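Side-chain contacts in phosphate-binding protein (Xanthomonas axonopodis pv. citri, PDB 5UB3), which probably serves as a periplasmic anion-binding receptor, of the phosphonate- and phosphate-binding protein kind, that works as a pair with a diguanylate cyclase: residues I105-L108 / S109-R112; T150-R153 / G154-G157; P130-E133 / L134-G138; A168-H172 / K173-D177. All coordinates share one frame; numbering follows the deposited sequence.

Interaction 1 (I105-L108 / S109-R112)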
ATOM      1  N   ILE A 105      14.652  23.144   3.216  1.00 25.16           N
ATOM      2  CA  ILE A 105      15.033  21.719   3.263  1.00 24.10           C
ATOM      3  C   ILE A 105      15.531  21.219   1.876  1.00 25.81           C
ATOM      4  O   ILE A 105      14.775  21.266   0.893  1.00 23.15           O
ATOM      5  CB  ILE A 105      13.805  20.892   3.659  1.00 22.56           C
ATOM      6  CG1 ILE A 105      13.328  21.269   5.070  1.00 22.83           C
ATOM      7  CG2 ILE A 105      14.122  19.403   3.526  1.00 20.27           C
ATOM      8  CD1 ILE A 105      11.890  20.863   5.381  1.00 24.15           C
ATOM      9  N   HIS A 106      16.754  20.681   1.824  1.00 24.68           N
ATOM     10  CA  HIS A 106      17.285  20.098   0.595  1.00 27.32           C
ATOM     11  C   HIS A 106      17.589  18.614   0.630  1.00 26.90           C
ATOM     12  O   HIS A 106      17.864  18.048  -0.401  1.00 26.25           O
ATOM     13  CB  HIS A 106      18.512  20.881   0.130  1.00 30.37           C
ATOM     14  CG  HIS A 106      18.136  22.224  -0.373  1.00 34.68           C
ATOM     15  ND1 HIS A 106      17.943  23.299   0.478  1.00 36.05           N
ATOM     16  CD2 HIS A 106      17.770  22.640  -1.608  1.00 37.00           C
ATOM     17  CE1 HIS A 106      17.545  24.341  -0.227  1.00 36.21           C
ATOM     18  NE2 HIS A 106      17.415  23.962  -1.491  1.00 39.35           N
ATOM     19  N   SER A 107      17.496  17.983   1.794  1.00 24.25           N
ATOM     20  CA  SER A 107      17.882  16.605   1.888  1.00 24.92           C
ATOM     21  C   SER A 107      17.063  16.000   2.986  1.00 23.12           C
ATOM     22  O   SER A 107      16.587  16.698   3.865  1.00 21.46           O
ATOM     23  CB  SER A 107      19.373  16.483   2.274  1.00 23.55           C
ATOM     24  OG  SER A 107      19.560  16.980   3.575  1.00 27.13           O
ATOM     25  N   LEU A 108      17.027  14.690   3.011  1.00 20.69           N
ATOM     26  CA  LEU A 108      16.403  13.986   4.144  1.00 21.17           C
ATOM     27  C   LEU A 108      16.908  14.378   5.536  1.00 22.50           C
ATOM     28  O   LEU A 108      16.091  14.524   6.505  1.00 21.25           O
ATOM     29  CB  LEU A 108      16.542  12.461   3.959  1.00 19.94           C
ATOM     30  CG  LEU A 108      15.589  11.682   4.865  1.00 19.56           C
ATOM     31  CD1 LEU A 108      14.134  11.735   4.402  1.00 19.98           C
ATOM     32  CD2 LEU A 108      16.173  10.277   4.957  1.00 20.56           C
ATOM     33  N   SER A 109      18.232  14.492   5.674  1.00 23.49           N
ATOM     34  CA  SER A 109      18.859  14.855   6.969  1.00 25.28           C
ATOM     35  C   SER A 109      18.308  16.148   7.514  1.00 24.38           C
ATOM     36  O   SER A 109      18.076  16.282   8.705  1.00 26.04           O
ATOM     37  CB  SER A 109      20.389  14.994   6.800  1.00 28.26           C
ATOM     38  OG  SER A 109      20.977  13.785   6.240  1.00 30.70           O
ATOM     39  N   GLN A 110      18.022  17.091   6.634  1.00 24.58           N
ATOM     40  CA  GLN A 110      17.401  18.388   7.057  1.00 26.69           C
ATOM     41  C   GLN A 110      15.938  18.325   7.451  1.00 25.45           C
ATOM     42  O   GLN A 110      15.332  19.372   7.771  1.00 23.61           O
ATOM     43  CB  GLN A 110      17.591  19.425   5.963  1.00 28.96           C
ATOM     44  CG  GLN A 110      19.060  19.738   5.731  1.00 32.03           C
ATOM     45  CD  GLN A 110      19.288  20.592   4.491  1.00 35.39           C
ATOM     46  OE1 GLN A 110      18.359  21.074   3.879  1.00 32.45           O
ATOM     47  NE2 GLN A 110      20.551  20.793   4.139  1.00 43.11           N
ATOM     48  N   LEU A 111      15.350  17.120   7.474  1.00 25.89           N
ATOM     49  CA  LEU A 111      14.060  16.944   8.139  1.00 26.79           C
ATOM     50  C   LEU A 111      14.091  17.229   9.649  1.00 27.78           C
ATOM     51  O   LEU A 111      13.037  17.528  10.235  1.00 27.10           O
ATOM     52  CB  LEU A 111      13.514  15.528   7.984  1.00 27.93           C
ATOM     53  CG  LEU A 111      12.403  15.380   6.996  1.00 30.26           C
ATOM     54  CD1 LEU A 111      12.973  15.612   5.588  1.00 31.55           C
ATOM     55  CD2 LEU A 111      11.855  13.977   7.156  1.00 30.56           C
ATOM     56  N   ARG A 112      15.273  17.141  10.270  1.00 28.60           N
ATOM     57  CA  ARG A 112      15.421  17.428  11.705  1.00 32.35           C
ATOM     58  C   ARG A 112      14.998  18.834  12.022  1.00 30.26           C
ATOM     59  O   ARG A 112      15.239  19.751  11.262  1.00 31.14           O
ATOM     60  CB  ARG A 112      16.817  17.035  12.209  1.00 38.96           C
ATOM     61  CG  ARG A 112      17.020  15.526  11.923  1.00 44.04           C
ATOM     62  CD  ARG A 112      17.971  14.767  12.811  1.00 45.82           C
ATOM     63  NE  ARG A 112      19.279  15.366  12.695  1.00 54.90           N
ATOM     64  CZ  ARG A 112      19.995  15.914  13.684  1.00 55.44           C
ATOM     65  NH1 ARG A 112      19.607  15.926  14.978  1.00 46.51           N
ATOM     66  NH2 ARG A 112      21.170  16.429  13.362  1.00 60.05           N
TER
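Gln110 reaches back along the turn with its side chain and bonds the backbone of His106. Its OE1 accepts from His106 N at 2.6 Å, a short and nearly straight bond with 165° at the hydrogen. The donor lies above the carbonyl plane of the amide. CG of Gln110 stands beside its own backbone N (chi1 -64°) and the chain is extended from there, which carries the amide as far as His106. The amide plane is turned 81° from the His106 ring, and OE1 lies near the edge of that ring, 4.1 Å from ND1. ND1 itself is bonded to Pro104 O.

Ser107 meets the start of the 3-10 turn. Its OG and its O both take weak bonds from Gln110 N, with OG at 3.4 Å from that N. The firm backbone bond of the turn is Leu111 N to Leu108 O, 2.9 Å. Gln110 O has His114 ND1 as a partner, and Ile105 O has Arg201 NH1.

On the inner side, Leu108 CD1 and Leu111 CD1 pack at 4.2 Å, next to Leu134 of helix 124-136. The polar edge of this loop is therefore tied by one short side-chain bond and two weak bonds that Gln110 N gives to Ser107 O and OG, while its leucines fix it to the apolar core. The amide of Gln110 thus satisfies His106 N, a backbone donor outside the 3-10 turn, and ties down the approach to that turn.

Interaction 2 (T150-R153 / G154-G157)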
ATOM      1  N   THR A 150       4.860  20.791  17.789  1.00 22.03           N
ATOM      2  CA  THR A 150       6.142  20.999  17.138  1.00 20.95           C
ATOM      3  C   THR A 150       7.116  19.907  17.540  1.00 22.04           C
ATOM      4  O   THR A 150       7.020  19.362  18.653  1.00 20.57           O
ATOM      5  CB  THR A 150       6.708  22.346  17.526  1.00 22.27           C
ATOM      6  OG1 THR A 150       6.692  22.438  18.942  1.00 22.75           O
ATOM      7  CG2 THR A 150       5.839  23.433  16.930  1.00 26.40           C
ATOM      8  N   PRO A 151       8.042  19.569  16.627  1.00 20.68           N
ATOM      9  CA  PRO A 151       9.047  18.589  16.910  1.00 22.91           C
ATOM     10  C   PRO A 151      10.041  19.077  17.963  1.00 24.04           C
ATOM     11  O   PRO A 151      10.172  20.261  18.177  1.00 21.21           O
ATOM     12  CB  PRO A 151       9.713  18.385  15.548  1.00 23.45           C
ATOM     13  CG  PRO A 151       9.601  19.688  14.875  1.00 25.49           C
ATOM     14  CD  PRO A 151       8.277  20.232  15.330  1.00 25.20           C
ATOM     15  N   ALA A 152      10.665  18.143  18.650  1.00 26.81           N
ATOM     16  CA  ALA A 152      11.783  18.484  19.525  1.00 29.95           C
ATOM     17  C   ALA A 152      12.867  19.049  18.588  1.00 32.66           C
ATOM     18  O   ALA A 152      12.939  18.695  17.403  1.00 29.63           O
ATOM     19  CB  ALA A 152      12.292  17.224  20.229  1.00 31.15           C
ATOM     20  N   ARG A 153      13.689  19.964  19.059  1.00 37.39           N
ATOM     21  CA  ARG A 153      14.802  20.353  18.172  1.00 39.51           C
ATOM     22  C   ARG A 153      15.819  19.197  18.166  1.00 34.75           C
ATOM     23  O   ARG A 153      15.969  18.465  19.155  1.00 35.79           O
ATOM     24  CB  ARG A 153      15.371  21.720  18.493  1.00 43.29           C
ATOM     25  CG  ARG A 153      15.975  21.896  19.863  1.00 48.82           C
ATOM     26  CD  ARG A 153      16.127  23.384  20.143  1.00 51.92           C
ATOM     27  NE  ARG A 153      14.831  23.921  20.544  1.00 55.86           N
ATOM     28  CZ  ARG A 153      14.184  24.969  20.015  1.00 57.00           C
ATOM     29  NH1 ARG A 153      14.691  25.697  19.006  1.00 57.51           N
ATOM     30  NH2 ARG A 153      12.996  25.306  20.544  1.00 54.70           N
ATOM     31  N   GLY A 154      16.400  18.965  17.009  1.00 33.57           N
ATOM     32  CA  GLY A 154      17.197  17.809  16.790  1.00 33.33           C
ATOM     33  C   GLY A 154      16.359  16.686  16.222  1.00 33.24           C
ATOM     34  O   GLY A 154      16.918  15.740  15.675  1.00 35.11           O
ATOM     35  N   SER A 155      15.031  16.745  16.311  1.00 29.06           N
ATOM     36  CA  SER A 155      14.209  15.618  15.798  1.00 27.88           C
ATOM     37  C   SER A 155      13.184  16.118  14.772  1.00 25.37           C
ATOM     38  O   SER A 155      12.859  17.302  14.771  1.00 29.42           O
ATOM     39  CB  SER A 155      13.511  14.904  16.949  1.00 28.14           C
ATOM     40  OG  SER A 155      14.458  14.377  17.840  1.00 25.05           O
ATOM     41  N   ALA A 156      12.724  15.238  13.899  1.00 22.89           N
ATOM     42  CA  ALA A 156      11.548  15.515  13.125  1.00 21.25           C
ATOM     43  C   ALA A 156      10.312  15.100  13.936  1.00 21.38           C
ATOM     44  O   ALA A 156      10.391  14.520  15.061  1.00 21.58           O
ATOM     45  CB  ALA A 156      11.587  14.757  11.832  1.00 22.95           C
ATOM     46  N   GLY A 157       9.167  15.400  13.362  1.00 20.21           N
ATOM     47  CA  GLY A 157       7.907  14.945  13.857  1.00 18.40           C
ATOM     48  C   GLY A 157       6.976  14.690  12.690  1.00 18.54           C
ATOM     49  O   GLY A 157       7.117  15.330  11.608  1.00 19.77           O
TER
HETATM   50  O   HOH W   1      10.215  15.635  17.635  1.00 25.97           O
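Pro151 runs extended (psi 155°), which brings its CB against the returning chain at Ser155 to Gly157. Arg153 (psi 143°) and Gly154 (phi 92°) then reverse the chain in a type II beta turn from Ala152 to Ser155. The positive phi of Gly154 belongs to the third position of such a turn, a backbone shape suited to a residue without a side chain.

The turn is closed by Ser155 N, which donates to Ala152 O at 3.1 Å. That donor sits well above the carbonyl plane of Ala152. Beside the bond, CB of Ala152 and CB of Ser155 face each other at 4.2 Å.

Pro151 does its touching with CB. This atom lies 3.4 Å from Ser155 O and 3.7 Å from both Ala156 C and Gly157 N. The contact is carbon against peptide groups, and Gly157, having no side chain, lets the proline lie close to the backbone.

One water bridges the two arms. It accepts from Ala152 N at 2.7 Å and donates to Ala156 O at 2.8 Å. It thus supplies one bond to each of two backbone groups that do not meet directly.

The turn leads from the loop after strand 141-143 into strand 156-160. Ala156 makes backbone bonds with Ala140 and Asp142 at strand 141-143 on one flank, and Gly157 with His114 and Leu116 at strand 115-118 on the other. Gly154 O also accepts from Arg112 NH1. The strand thus enters the sheet between parallel strands 115-118 and 141-143.

Interaction 3 (P130-E133 / L134-G138)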
ATOM      1  N   PRO A 130       8.565   5.648   4.204  1.00 15.12           N
ATOM      2  CA  PRO A 130       9.270   6.821   4.733  1.00 15.34           C
ATOM      3  C   PRO A 130       9.766   6.657   6.184  1.00 16.12           C
ATOM      4  O   PRO A 130      10.843   7.154   6.502  1.00 15.85           O
ATOM      5  CB  PRO A 130       8.238   7.939   4.654  1.00 15.10           C
ATOM      6  CG  PRO A 130       6.907   7.280   4.449  1.00 15.04           C
ATOM      7  CD  PRO A 130       7.236   5.995   3.685  1.00 15.07           C
ATOM      8  N   MET A 131       8.992   6.011   7.051  1.00 16.53           N
ATOM      9  CA  MET A 131       9.442   5.842   8.420  1.00 19.56           C
ATOM     10  C   MET A 131      10.692   4.964   8.448  1.00 18.22           C
ATOM     11  O   MET A 131      11.618   5.203   9.196  1.00 16.76           O
ATOM     12  CB  MET A 131       8.389   5.191   9.338  1.00 21.20           C
ATOM     13  CG  MET A 131       7.261   6.090   9.730  1.00 25.88           C
ATOM     14  SD  MET A 131       7.822   7.543  10.636  1.00 29.82           S
ATOM     15  CE  MET A 131       7.230   7.125  12.261  1.00 29.77           C
ATOM     16  N   LEU A 132      10.699   3.930   7.624  1.00 16.83           N
ATOM     17  CA  LEU A 132      11.870   3.072   7.541  1.00 18.98           C
ATOM     18  C   LEU A 132      13.066   3.909   7.148  1.00 19.87           C
ATOM     19  O   LEU A 132      14.125   3.745   7.721  1.00 20.10           O
ATOM     20  CB  LEU A 132      11.665   1.939   6.510  1.00 18.66           C
ATOM     21  CG  LEU A 132      12.820   1.012   6.334  1.00 18.95           C
ATOM     22  CD1 LEU A 132      13.174   0.397   7.682  1.00 18.42           C
ATOM     23  CD2 LEU A 132      12.420  -0.036   5.306  1.00 19.94           C
ATOM     24  N   GLU A 133      12.876   4.774   6.158  1.00 20.34           N
ATOM     25  CA  GLU A 133      13.957   5.597   5.675  1.00 20.52           C
ATOM     26  C   GLU A 133      14.535   6.455   6.781  1.00 19.35           C
ATOM     27  O   GLU A 133      15.745   6.635   6.867  1.00 20.32           O
ATOM     28  CB  GLU A 133      13.541   6.438   4.494  1.00 20.84           C
ATOM     29  CG  GLU A 133      14.717   6.873   3.630  1.00 22.73           C
ATOM     30  CD  GLU A 133      15.241   5.785   2.686  1.00 22.03           C
ATOM     31  OE1 GLU A 133      14.891   4.580   2.841  1.00 19.32           O
ATOM     32  OE2 GLU A 133      16.001   6.199   1.799  1.00 20.22           O
ATOM     33  N   LEU A 134      13.678   6.980   7.627  1.00 17.67           N
ATOM     34  CA  LEU A 134      14.135   7.834   8.672  1.00 18.92           C
ATOM     35  C   LEU A 134      14.907   7.006   9.679  1.00 18.42           C
ATOM     36  O   LEU A 134      15.950   7.435  10.167  1.00 17.49           O
ATOM     37  CB  LEU A 134      12.970   8.594   9.316  1.00 19.64           C
ATOM     38  CG  LEU A 134      12.268   9.610   8.421  1.00 19.17           C
ATOM     39  CD1 LEU A 134      11.150  10.224   9.250  1.00 22.25           C
ATOM     40  CD2 LEU A 134      13.153  10.652   7.825  1.00 19.59           C
ATOM     41  N   LEU A 135      14.419   5.814   9.975  1.00 19.33           N
ATOM     42  CA  LEU A 135      15.135   4.960  10.883  1.00 20.54           C
ATOM     43  C   LEU A 135      16.561   4.657  10.417  1.00 19.19           C
ATOM     44  O   LEU A 135      17.516   4.779  11.200  1.00 17.73           O
ATOM     45  CB  LEU A 135      14.379   3.663  11.152  1.00 21.28           C
ATOM     46  CG  LEU A 135      13.189   3.725  12.071  1.00 23.82           C
ATOM     47  CD1 LEU A 135      12.518   2.390  11.936  1.00 24.24           C
ATOM     48  CD2 LEU A 135      13.481   3.964  13.552  1.00 26.00           C
ATOM     49  N   ARG A 136      16.690   4.309   9.153  1.00 19.14           N
ATOM     50  CA  ARG A 136      17.998   3.965   8.586  1.00 20.46           C
ATOM     51  C   ARG A 136      18.973   5.114   8.692  1.00 20.79           C
ATOM     52  O   ARG A 136      20.150   4.880   8.879  1.00 19.71           O
ATOM     53  CB  ARG A 136      17.880   3.560   7.103  1.00 22.23           C
ATOM     54  CG  ARG A 136      17.254   2.190   6.915  1.00 23.22           C
ATOM     55  CD  ARG A 136      16.649   2.107   5.537  1.00 24.49           C
ATOM     56  NE  ARG A 136      16.335   0.734   5.188  1.00 24.71           N
ATOM     57  CZ  ARG A 136      15.920   0.342   3.984  1.00 22.34           C
ATOM     58  NH1 ARG A 136      15.707   1.199   3.009  1.00 25.44           N
ATOM     59  NH2 ARG A 136      15.717  -0.939   3.753  1.00 23.70           N
ATOM     60  N   ASN A 137      18.464   6.345   8.597  1.00 18.50           N
ATOM     61  CA  ASN A 137      19.290   7.537   8.671  1.00 17.28           C
ATOM     62  C   ASN A 137      19.393   8.157  10.060  1.00 18.03           C
ATOM     63  O   ASN A 137      19.957   9.239  10.209  1.00 19.98           O
ATOM     64  CB  ASN A 137      18.779   8.530   7.632  1.00 16.87           C
ATOM     65  CG  ASN A 137      19.133   8.085   6.217  1.00 18.61           C
ATOM     66  OD1 ASN A 137      20.232   8.362   5.701  1.00 20.54           O
ATOM     67  ND2 ASN A 137      18.226   7.340   5.610  1.00 17.49           N
ATOM     68  N   GLY A 138      18.858   7.486  11.072  1.00 19.41           N
ATOM     69  CA  GLY A 138      18.969   7.935  12.430  1.00 17.82           C
ATOM     70  C   GLY A 138      18.217   9.200  12.717  1.00 18.23           C
ATOM     71  O   GLY A 138      18.556   9.934  13.662  1.00 18.36           O
TER
HETATM   72  O   HOH W   2      18.529   6.449   2.848  1.00 24.36           O
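Asn137 bonds Glu133 O twice, once with its side chain and once with its backbone. Its ND2 donates at 2.9 Å to Glu133 O in an almost straight bond, 176° at the hydrogen, with the acceptor in the amide plane. Its backbone N reaches the same Glu133 O at 3.2 Å from the opposite face of the carbonyl plane. CG of Asn137 lies beside its own N (chi1 -72°), which turns the amide back along the helix. A water joins the two side chains, donating to Glu133 OE2 and accepting from Asn137 ND2.

Arg136 meets two residues of the previous turn. Leu132 CD2 lies over the centre of one face of the guanidinium, 3.7 Å above its plane. At the edge, NH1 makes a weak salt bridge with Glu133 OE1 at 3.5 Å, the two planes 54° apart. Glu133 OE2 is also hydrogen-bonded to His204 NE2.

Behind this polar face, Met131 SD packs loosely against Leu134 CD1 at 4.5 Å. Gly138, at positive phi, ends helix 124-136 in a Schellman motif, with Gly138 N bonded to Leu135 O and Ile139 N to Leu134 O.

Glu133 O, Leu134 O and Leu135 O thus all have donors from the residues that follow. The buried Glu133 carboxylate is shared among His204, a water and, weakly, Arg136, which would probably help it keep a negative charge.

Interaction 4 (A168-H172 / K173-D177)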
ATOM      1  N   ALA A 168      -0.217  16.226   0.110  1.00 22.06           N
ATOM      2  CA  ALA A 168       0.175  17.251  -0.831  1.00 23.20           C
ATOM      3  C   ALA A 168      -0.379  18.613  -0.356  1.00 22.78           C
ATOM      4  O   ALA A 168       0.336  19.585  -0.263  1.00 20.54           O
ATOM      5  CB  ALA A 168      -0.337  16.889  -2.213  1.00 26.60           C
ATOM      6  N   ALA A 169      -1.644  18.637   0.034  1.00 22.36           N
ATOM      7  CA  ALA A 169      -2.297  19.885   0.451  1.00 23.21           C
ATOM      8  C   ALA A 169      -1.717  20.544   1.676  1.00 24.16           C
ATOM      9  O   ALA A 169      -1.541  21.757   1.703  1.00 22.46           O
ATOM     10  CB  ALA A 169      -3.786  19.656   0.642  1.00 24.68           C
ATOM     11  N   PHE A 170      -1.391  19.754   2.710  1.00 24.06           N
ATOM     12  CA  PHE A 170      -0.797  20.318   3.938  1.00 23.83           C
ATOM     13  C   PHE A 170       0.557  20.893   3.697  1.00 20.26           C
ATOM     14  O   PHE A 170       0.909  21.875   4.298  1.00 21.39           O
ATOM     15  CB  PHE A 170      -0.668  19.279   5.081  1.00 23.20           C
ATOM     16  CG  PHE A 170      -1.917  19.108   5.873  1.00 23.84           C
ATOM     17  CD1 PHE A 170      -3.010  18.496   5.332  1.00 24.35           C
ATOM     18  CD2 PHE A 170      -1.977  19.538   7.176  1.00 25.98           C
ATOM     19  CE1 PHE A 170      -4.164  18.343   6.066  1.00 26.27           C
ATOM     20  CE2 PHE A 170      -3.122  19.377   7.926  1.00 24.78           C
ATOM     21  CZ  PHE A 170      -4.214  18.784   7.369  1.00 27.30           C
ATOM     22  N   VAL A 171       1.347  20.254   2.858  1.00 20.32           N
ATOM     23  CA  VAL A 171       2.674  20.783   2.535  1.00 19.52           C
ATOM     24  C   VAL A 171       2.504  22.020   1.658  1.00 21.20           C
ATOM     25  O   VAL A 171       3.241  23.023   1.828  1.00 20.62           O
ATOM     26  CB  VAL A 171       3.596  19.757   1.869  1.00 19.74           C
ATOM     27  CG1 VAL A 171       4.977  20.344   1.620  1.00 20.33           C
ATOM     28  CG2 VAL A 171       3.729  18.585   2.781  1.00 22.43           C
ATOM     29  N   HIS A 172       1.505  21.985   0.767  1.00 20.61           N
ATOM     30  CA  HIS A 172       1.383  23.112  -0.127  1.00 23.39           C
ATOM     31  C   HIS A 172       1.000  24.350   0.641  1.00 24.06           C
ATOM     32  O   HIS A 172       1.488  25.434   0.324  1.00 22.18           O
ATOM     33  CB  HIS A 172       0.412  22.881  -1.237  1.00 23.49           C
ATOM     34  CG  HIS A 172       0.514  23.939  -2.280  1.00 26.61           C
ATOM     35  ND1 HIS A 172      -0.434  24.921  -2.435  1.00 30.36           N
ATOM     36  CD2 HIS A 172       1.505  24.234  -3.147  1.00 28.50           C
ATOM     37  CE1 HIS A 172      -0.061  25.745  -3.392  1.00 30.63           C
ATOM     38  NE2 HIS A 172       1.118  25.360  -3.832  1.00 30.28           N
ATOM     39  N   LYS A 173       0.165  24.151   1.676  1.00 23.34           N
ATOM     40  CA  LYS A 173      -0.431  25.233   2.398  1.00 25.26           C
ATOM     41  C   LYS A 173       0.418  25.672   3.576  1.00 24.75           C
ATOM     42  O   LYS A 173      -0.084  26.457   4.380  1.00 24.84           O
ATOM     43  CB  LYS A 173      -1.875  24.889   2.792  1.00 24.75           C
ATOM     44  CG  LYS A 173      -2.741  24.698   1.559  1.00 26.09           C
ATOM     45  CD  LYS A 173      -4.144  24.302   1.906  1.00 24.89           C
ATOM     46  CE  LYS A 173      -4.866  23.568   0.772  1.00 25.70           C
ATOM     47  NZ  LYS A 173      -5.069  24.542  -0.312  1.00 27.88           N
ATOM     48  N   HIS A 174       1.703  25.265   3.635  1.00 25.99           N
ATOM     49  CA  HIS A 174       2.645  25.621   4.703  1.00 26.68           C
ATOM     50  C   HIS A 174       2.219  25.085   6.090  1.00 27.15           C
ATOM     51  O   HIS A 174       2.611  25.625   7.109  1.00 26.80           O
ATOM     52  CB  HIS A 174       2.898  27.148   4.792  1.00 28.26           C
ATOM     53  CG  HIS A 174       3.625  27.715   3.621  1.00 31.17           C
ATOM     54  ND1 HIS A 174       2.975  28.211   2.505  1.00 33.81           N
ATOM     55  CD2 HIS A 174       4.948  27.894   3.399  1.00 32.90           C
ATOM     56  CE1 HIS A 174       3.867  28.659   1.644  1.00 34.06           C
ATOM     57  NE2 HIS A 174       5.074  28.465   2.156  1.00 37.18           N
ATOM     58  N   LEU A 175       1.416  24.033   6.141  1.00 24.97           N
ATOM     59  CA  LEU A 175       1.011  23.510   7.445  1.00 23.55           C
ATOM     60  C   LEU A 175       2.045  22.536   7.922  1.00 23.25           C
ATOM     61  O   LEU A 175       2.243  22.435   9.089  1.00 20.17           O
ATOM     62  CB  LEU A 175      -0.319  22.832   7.349  1.00 24.28           C
ATOM     63  CG  LEU A 175      -1.406  23.817   6.918  1.00 28.83           C
ATOM     64  CD1 LEU A 175      -2.619  23.042   6.431  1.00 28.92           C
ATOM     65  CD2 LEU A 175      -1.786  24.784   8.034  1.00 28.96           C
ATOM     66  N   ILE A 176       2.729  21.871   6.999  1.00 21.45           N
ATOM     67  CA  ILE A 176       3.669  20.785   7.290  1.00 23.71           C
ATOM     68  C   ILE A 176       4.828  20.954   6.314  1.00 21.95           C
ATOM     69  O   ILE A 176       4.598  21.355   5.187  1.00 21.00           O
ATOM     70  CB  ILE A 176       2.956  19.425   7.125  1.00 25.55           C
ATOM     71  CG1 ILE A 176       1.787  19.324   8.117  1.00 28.12           C
ATOM     72  CG2 ILE A 176       3.913  18.256   7.383  1.00 26.29           C
ATOM     73  CD1 ILE A 176       1.002  18.008   8.062  1.00 28.12           C
ATOM     74  N   ASP A 177       6.058  20.712   6.759  1.00 19.11           N
ATOM     75  CA  ASP A 177       7.210  21.017   5.977  1.00 20.68           C
ATOM     76  C   ASP A 177       7.447  20.000   4.844  1.00 19.05           C
ATOM     77  O   ASP A 177       7.871  20.368   3.748  1.00 17.92           O
ATOM     78  CB  ASP A 177       8.447  21.047   6.860  1.00 22.16           C
ATOM     79  CG  ASP A 177       8.324  22.039   8.024  1.00 24.52           C
ATOM     80  OD1 ASP A 177       7.999  23.184   7.776  1.00 29.17           O
ATOM     81  OD2 ASP A 177       8.551  21.650   9.181  1.00 22.96           O
TER
HETATM   82  O   HOH W   3       5.153  23.502   3.692  1.00 22.38           O
HETATM   83  O   HOH W   4      -2.641  25.816  -1.775  1.00 25.53           O
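Phe170 sets its ring against Leu175 and Ile176, the residues that double back after the helix. CG of Phe170 is beside its backbone N (chi1 -84°), and its CD2 is the ring atom nearest to both. Leu175 CD1 lies 3.6 Å from Phe170 CD2, and Ile176 CD1 lies 3.5 Å from that same CD2. Both aliphatic chains meet the ring obliquely. Ile176 CG1 is anti to its own carbonyl carbon and the chain is extended beyond it (chi2 -179°), which sends CD1 up to the CB of Phe170 as well.

Lys173 runs straight past Ala169 as far as CE and bends at its last torsion. Its CG passes 3.2 Å from Ala169 O and its CE rests near Ala169 CB. A water accepts from NZ and also sits at His172 ND1. The His172 side chain takes another torsion, CG anti to the backbone N (chi1 -169°). There its ring stacks with Phe196, and its NE2 bonds Asp199.

Val171 adds a backbone contact: its CA-H points to Ile176 O, 3.3 Å from CA to O. A second water donates to both Val171 O and Ile176 O.

Phe170 O accepts from Leu175 N at 2.9 Å and from Ile176 N at 3.3 Å, while His174 N bonds Val171 O. His174 has positive phi. This is a Schellman motif with His174 as the C-prime residue, and the packing of Phe170 on Leu175 is the hydrophobic contact that commonly goes with it. It ends helix 164-172 and turns the chain toward strand 178-182.

In the fold
All four contacts lie in one lobe of the receptor, on the same stretch of chain between strand 92-100 and strand 178-182. Along the chain the order is interaction 1, 3, 2, 4. Interaction 1 is in the middle. Its centre is 12 Å from those of interactions 2 and 3 and 16 Å from that of interaction 4, and it touches all three. Leu111 packs on Leu134, Arg112 bonds Gly154 O, and Ile105 meets Asp177. Interactions 3 and 4 lie about 21 Å apart between centres and do not touch. Interactions 3 and 4 end helices 124-136 and 164-172, while 1 and 2 are turns toward strands 115-118 and 156-160, so each leads into a strand of that lobe.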